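Local coordinates for putative modulator of DNA gyrase (Bacteroides thetaiotaomicron, PDB 1VPB), which is of unproven function but probably acts as a metallopeptidase related to PmbA and TldD, at residues Arg319-Asp333 against Val342-Met354. Residues are numbered along the deposited sequence; the frame is centred on the assembly and turned at random. Where two conformers were deposited one is given.
Sequences RSIFDKGVLNTYFID and VDPTISGSSILVM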
ATOM      1  N   ARG A 319      25.787  18.064   3.523  1.00 34.37           N
ATOM      2  CA  ARG A 319      26.258  18.083   2.152  1.00 32.70           C
ATOM      3  C   ARG A 319      25.489  19.111   1.321  1.00 35.09           C
ATOM      4  O   ARG A 319      24.298  19.313   1.496  1.00 34.42           O
ATOM      5  CB  ARG A 319      26.022  16.734   1.464  1.00 34.53           C
ATOM      6  CG  ARG A 319      27.057  15.659   1.822  1.00 34.46           C
ATOM      7  CD  ARG A 319      26.955  14.392   0.985  1.00 35.94           C
ATOM      8  NE  ARG A 319      28.005  13.442   1.317  1.00 34.25           N
ATOM      9  CZ  ARG A 319      27.959  12.563   2.322  1.00 38.50           C
ATOM     10  NH1 ARG A 319      26.902  12.492   3.115  1.00 35.77           N
ATOM     11  NH2 ARG A 319      28.982  11.755   2.531  1.00 39.83           N
ATOM     12  N   SER A 320      26.216  19.693   0.387  1.00 35.16           N
ATOM     13  CA  SER A 320      25.662  20.463  -0.690  1.00 32.92           C
ATOM     14  C   SER A 320      25.095  19.466  -1.716  1.00 32.07           C
ATOM     15  O   SER A 320      25.822  18.651  -2.257  1.00 34.42           O
ATOM     16  CB  SER A 320      26.759  21.266  -1.373  1.00 35.39           C
ATOM     17  OG  SER A 320      26.213  21.926  -2.482  1.00 35.93           O
ATOM     18  N   ILE A 321      23.805  19.579  -1.985  0.50 32.68           N
ATOM     19  CA  ILE A 321      23.194  18.821  -3.084  0.50 32.34           C
ATOM     20  C   ILE A 321      23.244  19.651  -4.348  0.50 34.50           C
ATOM     21  O   ILE A 321      23.856  19.211  -5.345  0.50 32.90           O
ATOM     22  CB  ILE A 321      21.771  18.395  -2.748  0.50 33.05           C
ATOM     23  CG1 ILE A 321      21.817  17.429  -1.561  0.50 32.97           C
ATOM     24  CG2 ILE A 321      21.115  17.728  -3.983  0.50 30.60           C
ATOM     25  CD1 ILE A 321      20.505  17.146  -0.943  0.50 31.60           C
ATOM     26  N   PHE A 322      22.668  20.857  -4.290  1.00 33.65           N
ATOM     27  CA  PHE A 322      22.852  21.849  -5.352  1.00 36.16           C
ATOM     28  C   PHE A 322      23.406  23.132  -4.734  1.00 35.84           C
ATOM     29  O   PHE A 322      22.895  23.589  -3.691  1.00 34.94           O
ATOM     30  CB  PHE A 322      21.517  22.196  -5.998  1.00 33.77           C
ATOM     31  CG  PHE A 322      20.967  21.126  -6.873  1.00 34.39           C
ATOM     32  CD1 PHE A 322      21.379  21.033  -8.184  1.00 39.25           C
ATOM     33  CD2 PHE A 322      19.993  20.255  -6.401  1.00 37.79           C
ATOM     34  CE1 PHE A 322      20.858  20.063  -9.020  1.00 36.86           C
ATOM     35  CE2 PHE A 322      19.504  19.245  -7.214  1.00 40.07           C
ATOM     36  CZ  PHE A 322      19.941  19.163  -8.531  1.00 38.87           C
ATOM     37  N   ASP A 323      24.408  23.692  -5.405  1.00 35.14           N
ATOM     38  CA  ASP A 323      24.959  25.008  -5.063  1.00 34.08           C
ATOM     39  C   ASP A 323      24.777  25.909  -6.279  1.00 33.95           C
ATOM     40  O   ASP A 323      25.481  25.773  -7.283  1.00 34.82           O
ATOM     41  CB  ASP A 323      26.414  24.808  -4.676  1.00 36.08           C
ATOM     42  CG  ASP A 323      27.110  26.091  -4.297  1.00 46.26           C
ATOM     43  OD1 ASP A 323      26.466  27.146  -4.157  1.00 42.19           O
ATOM     44  OD2 ASP A 323      28.336  26.105  -4.136  1.00 45.38           O
ATOM     45  N   LYS A 324      23.767  26.769  -6.196  1.00 34.22           N
ATOM     46  CA  LYS A 324      23.432  27.684  -7.252  1.00 34.46           C
ATOM     47  C   LYS A 324      23.362  26.935  -8.580  1.00 34.12           C
ATOM     48  O   LYS A 324      23.934  27.348  -9.587  1.00 34.98           O
ATOM     49  CB  LYS A 324      24.470  28.833  -7.309  1.00 33.04           C
ATOM     50  CG  LYS A 324      24.363  29.788  -6.095  1.00 36.43           C
ATOM     51  CD  LYS A 324      25.404  30.912  -6.170  1.00 42.38           C
ATOM     52  CE  LYS A 324      25.578  31.591  -4.820  1.00 52.17           C
ATOM     53  NZ  LYS A 324      24.303  32.140  -4.266  1.00 58.56           N
ATOM     54  N   GLY A 325      22.669  25.798  -8.559  1.00 32.51           N
ATOM     55  CA  GLY A 325      22.365  25.046  -9.768  1.00 33.58           C
ATOM     56  C   GLY A 325      23.347  23.964 -10.152  1.00 33.98           C
ATOM     57  O   GLY A 325      23.097  23.197 -11.077  1.00 34.32           O
ATOM     58  N   VAL A 326      24.475  23.916  -9.445  1.00 33.04           N
ATOM     59  CA  VAL A 326      25.491  22.904  -9.700  1.00 32.49           C
ATOM     60  C   VAL A 326      25.153  21.715  -8.814  1.00 36.73           C
ATOM     61  O   VAL A 326      25.010  21.852  -7.591  1.00 34.27           O
ATOM     62  CB  VAL A 326      26.879  23.413  -9.382  1.00 33.97           C
ATOM     63  CG1 VAL A 326      27.918  22.272  -9.489  1.00 36.57           C
ATOM     64  CG2 VAL A 326      27.219  24.568 -10.300  1.00 33.26           C
ATOM     65  N   LEU A 327      25.020  20.549  -9.421  1.00 33.70           N
ATOM     66  CA  LEU A 327      24.781  19.321  -8.656  1.00 34.27           C
ATOM     67  C   LEU A 327      26.064  18.830  -7.997  1.00 34.89           C
ATOM     68  O   LEU A 327      27.099  18.656  -8.686  1.00 36.25           O
ATOM     69  CB  LEU A 327      24.276  18.232  -9.596  1.00 34.10           C
ATOM     70  CG  LEU A 327      24.036  16.868  -8.965  1.00 35.93           C
ATOM     71  CD1 LEU A 327      22.984  16.975  -7.855  1.00 36.94           C
ATOM     72  CD2 LEU A 327      23.610  15.919 -10.064  1.00 35.43           C
ATOM     73  N   ASN A 328      26.022  18.600  -6.687  1.00 34.59           N
ATOM     74  CA  ASN A 328      27.230  18.267  -5.974  1.00 33.47           C
ATOM     75  C   ASN A 328      27.297  16.912  -5.268  1.00 34.74           C
ATOM     76  O   ASN A 328      28.347  16.569  -4.731  1.00 36.00           O
ATOM     77  CB  ASN A 328      27.552  19.340  -4.936  1.00 35.46           C
ATOM     78  CG  ASN A 328      28.148  20.590  -5.568  1.00 39.72           C
ATOM     79  OD1 ASN A 328      28.854  20.532  -6.578  1.00 40.20           O
ATOM     80  ND2 ASN A 328      27.884  21.722  -4.963  1.00 38.38           N
ATOM     81  N   THR A 329      26.167  16.204  -5.197  0.50 34.31           N
ATOM     82  CA  THR A 329      26.049  14.942  -4.441  0.50 32.57           C
ATOM     83  C   THR A 329      25.197  13.914  -5.153  0.50 33.53           C
ATOM     84  O   THR A 329      24.130  14.251  -5.678  0.50 34.82           O
ATOM     85  CB  THR A 329      25.381  15.233  -3.087  0.50 30.66           C
ATOM     86  OG1 THR A 329      26.244  16.054  -2.307  0.50 32.37           O
ATOM     87  CG2 THR A 329      25.231  13.969  -2.251  0.50 34.97           C
ATOM     88  N   TYR A 330      25.647  12.643  -5.101  1.00 35.54           N
ATOM     89  CA  TYR A 330      24.747  11.516  -5.284  1.00 35.08           C
ATOM     90  C   TYR A 330      24.629  10.807  -3.922  1.00 36.40           C
ATOM     91  O   TYR A 330      25.513  10.951  -3.050  1.00 38.12           O
ATOM     92  CB  TYR A 330      25.344  10.559  -6.288  1.00 36.16           C
ATOM     93  CG  TYR A 330      25.413  10.990  -7.725  1.00 34.66           C
ATOM     94  CD1 TYR A 330      24.327  11.558  -8.367  1.00 35.37           C
ATOM     95  CD2 TYR A 330      26.533  10.707  -8.478  1.00 40.87           C
ATOM     96  CE1 TYR A 330      24.376  11.866  -9.756  1.00 35.05           C
ATOM     97  CE2 TYR A 330      26.587  11.033  -9.821  1.00 39.09           C
ATOM     98  CZ  TYR A 330      25.513  11.611 -10.449  1.00 35.85           C
ATOM     99  OH  TYR A 330      25.617  11.930 -11.807  1.00 38.83           O
ATOM    100  N   PHE A 331      23.567  10.007  -3.755  1.00 34.67           N
ATOM    101  CA  PHE A 331      23.301   9.287  -2.528  1.00 34.31           C
ATOM    102  C   PHE A 331      23.581   7.805  -2.797  1.00 36.52           C
ATOM    103  O   PHE A 331      22.695   7.113  -3.250  1.00 38.00           O
ATOM    104  CB  PHE A 331      21.894   9.529  -2.026  1.00 35.17           C
ATOM    105  CG  PHE A 331      21.689  10.919  -1.520  1.00 35.79           C
ATOM    106  CD1 PHE A 331      22.216  11.274  -0.291  1.00 37.16           C
ATOM    107  CD2 PHE A 331      21.007  11.871  -2.257  1.00 38.97           C
ATOM    108  CE1 PHE A 331      22.104  12.573   0.171  1.00 40.62           C
ATOM    109  CE2 PHE A 331      20.912  13.179  -1.775  1.00 41.60           C
ATOM    110  CZ  PHE A 331      21.457  13.502  -0.581  1.00 41.79           C
ATOM    111  N   ILE A 332      24.816   7.403  -2.535  1.00 35.68           N
ATOM    112  CA  ILE A 332      25.329   6.079  -2.930  1.00 34.59           C
ATOM    113  C   ILE A 332      25.679   5.260  -1.710  1.00 34.69           C
ATOM    114  O   ILE A 332      26.561   5.637  -0.958  1.00 36.34           O
ATOM    115  CB  ILE A 332      26.501   6.235  -3.812  1.00 37.22           C
ATOM    116  CG1 ILE A 332      26.148   7.127  -5.011  1.00 37.33           C
ATOM    117  CG2 ILE A 332      26.877   4.865  -4.401  1.00 40.87           C
ATOM    118  CD1 ILE A 332      27.281   7.364  -5.906  1.00 41.20           C
ATOM    119  N   ASP A 333      24.978   4.156  -1.502  1.00 35.09           N
ATOM    120  CA  ASP A 333      25.326   3.290  -0.387  1.00 36.28           C
ATOM    121  C   ASP A 333      26.509   2.374  -0.732  1.00 36.42           C
ATOM    122  O   ASP A 333      27.080   2.393  -1.841  1.00 36.79           O
ATOM    123  CB  ASP A 333      24.121   2.493   0.105  1.00 37.49           C
ATOM    124  CG  ASP A 333      23.745   1.365  -0.821  1.00 42.73           C
ATOM    125  OD1 ASP A 333      24.224   1.307  -1.986  1.00 39.41           O
ATOM    126  OD2 ASP A 333      22.881   0.566  -0.449  1.00 43.31           O
ATOM    127  N   VAL A 342      32.810   3.370  -7.403  1.00 46.34           N
ATOM    128  CA  VAL A 342      32.927   4.771  -7.016  1.00 44.32           C
ATOM    129  C   VAL A 342      32.856   4.835  -5.493  1.00 44.41           C
ATOM    130  O   VAL A 342      32.642   3.816  -4.834  1.00 45.99           O
ATOM    131  CB  VAL A 342      31.834   5.625  -7.599  1.00 44.90           C
ATOM    132  CG1 VAL A 342      31.820   5.593  -9.134  1.00 48.37           C
ATOM    133  CG2 VAL A 342      30.466   5.179  -7.060  1.00 40.62           C
ATOM    134  N   ASP A 343      33.082   6.023  -4.947  1.00 45.12           N
ATOM    135  CA  ASP A 343      33.063   6.194  -3.506  1.00 46.88           C
ATOM    136  C   ASP A 343      31.626   6.315  -3.011  1.00 44.93           C
ATOM    137  O   ASP A 343      30.807   7.031  -3.611  1.00 42.98           O
ATOM    138  CB  ASP A 343      33.756   7.477  -3.107  1.00 49.59           C
ATOM    139  CG  ASP A 343      35.252   7.456  -3.360  1.00 60.32           C
ATOM    140  OD1 ASP A 343      35.858   6.371  -3.341  1.00 59.57           O
ATOM    141  OD2 ASP A 343      35.880   8.517  -3.560  1.00 63.74           O
ATOM    142  N   PRO A 344      31.329   5.642  -1.904  1.00 43.54           N
ATOM    143  CA  PRO A 344      30.030   5.753  -1.282  1.00 41.25           C
ATOM    144  C   PRO A 344      29.927   7.099  -0.572  1.00 39.76           C
ATOM    145  O   PRO A 344      30.945   7.676  -0.167  1.00 41.12           O
ATOM    146  CB  PRO A 344      30.028   4.609  -0.238  1.00 39.65           C
ATOM    147  CG  PRO A 344      31.469   4.384   0.062  1.00 42.49           C
ATOM    148  CD  PRO A 344      32.238   4.772  -1.140  1.00 46.42           C
ATOM    149  N   THR A 345      28.695   7.555  -0.379  1.00 37.76           N
ATOM    150  CA  THR A 345      28.384   8.770   0.359  1.00 38.86           C
ATOM    151  C   THR A 345      27.515   8.522   1.580  1.00 37.81           C
ATOM    152  O   THR A 345      28.010   8.397   2.714  1.00 40.18           O
ATOM    153  CB  THR A 345      27.816   9.883  -0.615  1.00 40.41           C
ATOM    154  OG1 THR A 345      26.634   9.418  -1.328  1.00 35.89           O
ATOM    155  CG2 THR A 345      28.798  10.215  -1.651  1.00 41.49           C
ATOM    156  N   ILE A 346      26.217   8.408   1.358  1.00 36.77           N
ATOM    157  CA  ILE A 346      25.269   8.017   2.347  1.00 34.61           C
ATOM    158  C   ILE A 346      24.102   7.453   1.541  1.00 33.79           C
ATOM    159  O   ILE A 346      23.899   7.854   0.408  1.00 35.25           O
ATOM    160  CB  ILE A 346      24.844   9.224   3.252  1.00 35.66           C
ATOM    161  CG1 ILE A 346      24.055   8.769   4.515  1.00 38.41           C
ATOM    162  CG2 ILE A 346      24.066  10.242   2.474  1.00 37.86           C
ATOM    163  CD1 ILE A 346      24.897   8.231   5.593  1.00 39.94           C
ATOM    164  N   SER A 347      23.328   6.583   2.150  1.00 36.06           N
ATOM    165  CA  SER A 347      22.251   5.863   1.431  1.00 36.81           C
ATOM    166  C   SER A 347      21.098   6.750   0.997  1.00 38.23           C
ATOM    167  O   SER A 347      20.368   6.473   0.027  1.00 37.90           O
ATOM    168  CB  SER A 347      21.746   4.726   2.284  1.00 36.64           C
ATOM    169  OG  SER A 347      21.158   5.222   3.448  1.00 39.27           O
ATOM    170  N   GLY A 348      20.909   7.866   1.687  1.00 34.70           N
ATOM    171  CA  GLY A 348      19.839   8.800   1.305  1.00 34.92           C
ATOM    172  C   GLY A 348      19.922  10.085   2.127  1.00 36.33           C
ATOM    173  O   GLY A 348      20.664  10.158   3.137  1.00 33.45           O
ATOM    174  N   SER A 349      19.188  11.080   1.671  1.00 35.84           N
ATOM    175  CA  SER A 349      19.096  12.351   2.409  1.00 34.99           C
ATOM    176  C   SER A 349      18.346  12.208   3.708  1.00 34.07           C
ATOM    177  O   SER A 349      17.666  11.207   3.935  1.00 34.84           O
ATOM    178  CB  SER A 349      18.403  13.408   1.539  1.00 35.65           C
ATOM    179  OG  SER A 349      17.099  13.009   1.173  1.00 34.31           O
ATOM    180  N   SER A 350      18.482  13.223   4.588  1.00 33.73           N
ATOM    181  CA  SER A 350      17.888  13.189   5.906  1.00 33.15           C
ATOM    182  C   SER A 350      16.927  14.364   6.089  1.00 33.44           C
ATOM    183  O   SER A 350      15.755  14.166   6.362  1.00 32.77           O
ATOM    184  CB  SER A 350      18.949  13.225   6.962  1.00 34.48           C
ATOM    185  OG  SER A 350      19.809  12.061   6.922  1.00 34.94           O
ATOM    186  N   ILE A 351      17.442  15.594   5.871  1.00 33.77           N
ATOM    187  CA  ILE A 351      16.594  16.783   5.872  1.00 32.38           C
ATOM    188  C   ILE A 351      17.024  17.654   4.732  1.00 31.96           C
ATOM    189  O   ILE A 351      18.157  18.087   4.699  1.00 31.90           O
ATOM    190  CB  ILE A 351      16.691  17.604   7.198  1.00 31.93           C
ATOM    191  CG1 ILE A 351      16.314  16.768   8.401  1.00 33.30           C
ATOM    192  CG2 ILE A 351      15.759  18.830   7.106  1.00 34.69           C
ATOM    193  CD1 ILE A 351      16.501  17.469   9.753  1.00 34.03           C
ATOM    194  N   LEU A 352      16.131  17.826   3.756  1.00 33.96           N
ATOM    195  CA  LEU A 352      16.438  18.683   2.618  1.00 34.30           C
ATOM    196  C   LEU A 352      16.019  20.097   2.895  1.00 31.97           C
ATOM    197  O   LEU A 352      14.858  20.375   3.239  1.00 33.63           O
ATOM    198  CB  LEU A 352      15.776  18.198   1.364  1.00 35.05           C
ATOM    199  CG  LEU A 352      16.299  16.821   0.904  1.00 35.46           C
ATOM    200  CD1 LEU A 352      15.481  16.343  -0.247  1.00 43.10           C
ATOM    201  CD2 LEU A 352      17.737  16.818   0.495  1.00 37.85           C
ATOM    202  N   VAL A 353      16.972  20.999   2.732  1.00 31.77           N
ATOM    203  CA  VAL A 353      16.727  22.421   3.024  1.00 31.92           C
ATOM    204  C   VAL A 353      17.060  23.251   1.783  1.00 31.64           C
ATOM    205  O   VAL A 353      18.224  23.319   1.342  1.00 34.32           O
ATOM    206  CB  VAL A 353      17.578  22.905   4.194  1.00 35.18           C
ATOM    207  CG1 VAL A 353      17.322  24.409   4.462  1.00 37.03           C
ATOM    208  CG2 VAL A 353      17.319  22.031   5.473  1.00 38.52           C
ATOM    209  N   MET A 354      16.034  23.882   1.236  0.50 33.21           N
ATOM    210  CA  MET A 354      16.193  24.784   0.109  0.50 31.68           C
ATOM    211  C   MET A 354      16.487  26.183   0.643  0.50 34.71           C
ATOM    212  O   MET A 354      15.906  26.605   1.643  0.50 34.16           O
ATOM    213  CB  MET A 354      14.904  24.796  -0.721  0.50 33.77           C
ATOM    214  CG  MET A 354      14.948  25.634  -1.982  0.50 36.62           C
ATOM    215  SD  MET A 354      15.695  24.855  -3.437  0.50 39.70           S
ATOM    216  CE  MET A 354      14.441  23.662  -3.864  0.50 38.49           C
TER
HETATM  217  O   HOH W   1      27.912  10.395   4.908  1.00 19.78           O
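Ile332 and Thr345 join the two backbones where both chains run as loop, the amide N of Thr345 donating to Ile332 O at 2.9 Å, while CA atoms come as close as 4.4 Å between Asp333 and Ser347. The Thr345 hydroxyl makes this junction a three-bond one. Held between its own backbone N and carbonyl carbon (chi1 57°), OG1 donates to Tyr330 O at 2.6 Å, tilted from that carbonyl's plane, and accepts the amide of Ile332 at 3.0 Å in a nearly straight bond (172°). One side-chain oxygen thus ties two successive peptide groups. The Arg319 guanidinium lies with one face over Thr345 CB, off-centre toward the rim; its NH1 passes 3.7 Å from Ile346 CG2 and donates to a water that also lies close to Thr345 O. The Phe331 ring lies on the 346-349 loop: Ser349 N sits 3.5 Å above one ring face, and Ile346 CG2 meets Phe331 CD1 near the plane of the ring, at its edge, also at 3.5 Å. With an alanine in place of Phe331, the backbone around Ser349 N would probably lose the ring face it rests on and the Ile346 CG2 methyl its neighbour at the ring edge. Farther along, Ile332 CD1 touches Val342 CG2 at 4.0 Å. The contact belongs to the C-terminal domain of the family. Helix 334-340 connects the two segments: Asp333 caps its start through Asn336 N, and Ile332 and Pro344 both pack on Ala337. At the other end, strand 294-296 lies between strands 319-323 and 352-354 in a mixed sheet, with Ile321 and Phe322 both facing Leu294 in a classic beta bulge and Asp296 touching both Phe331 and Ser349.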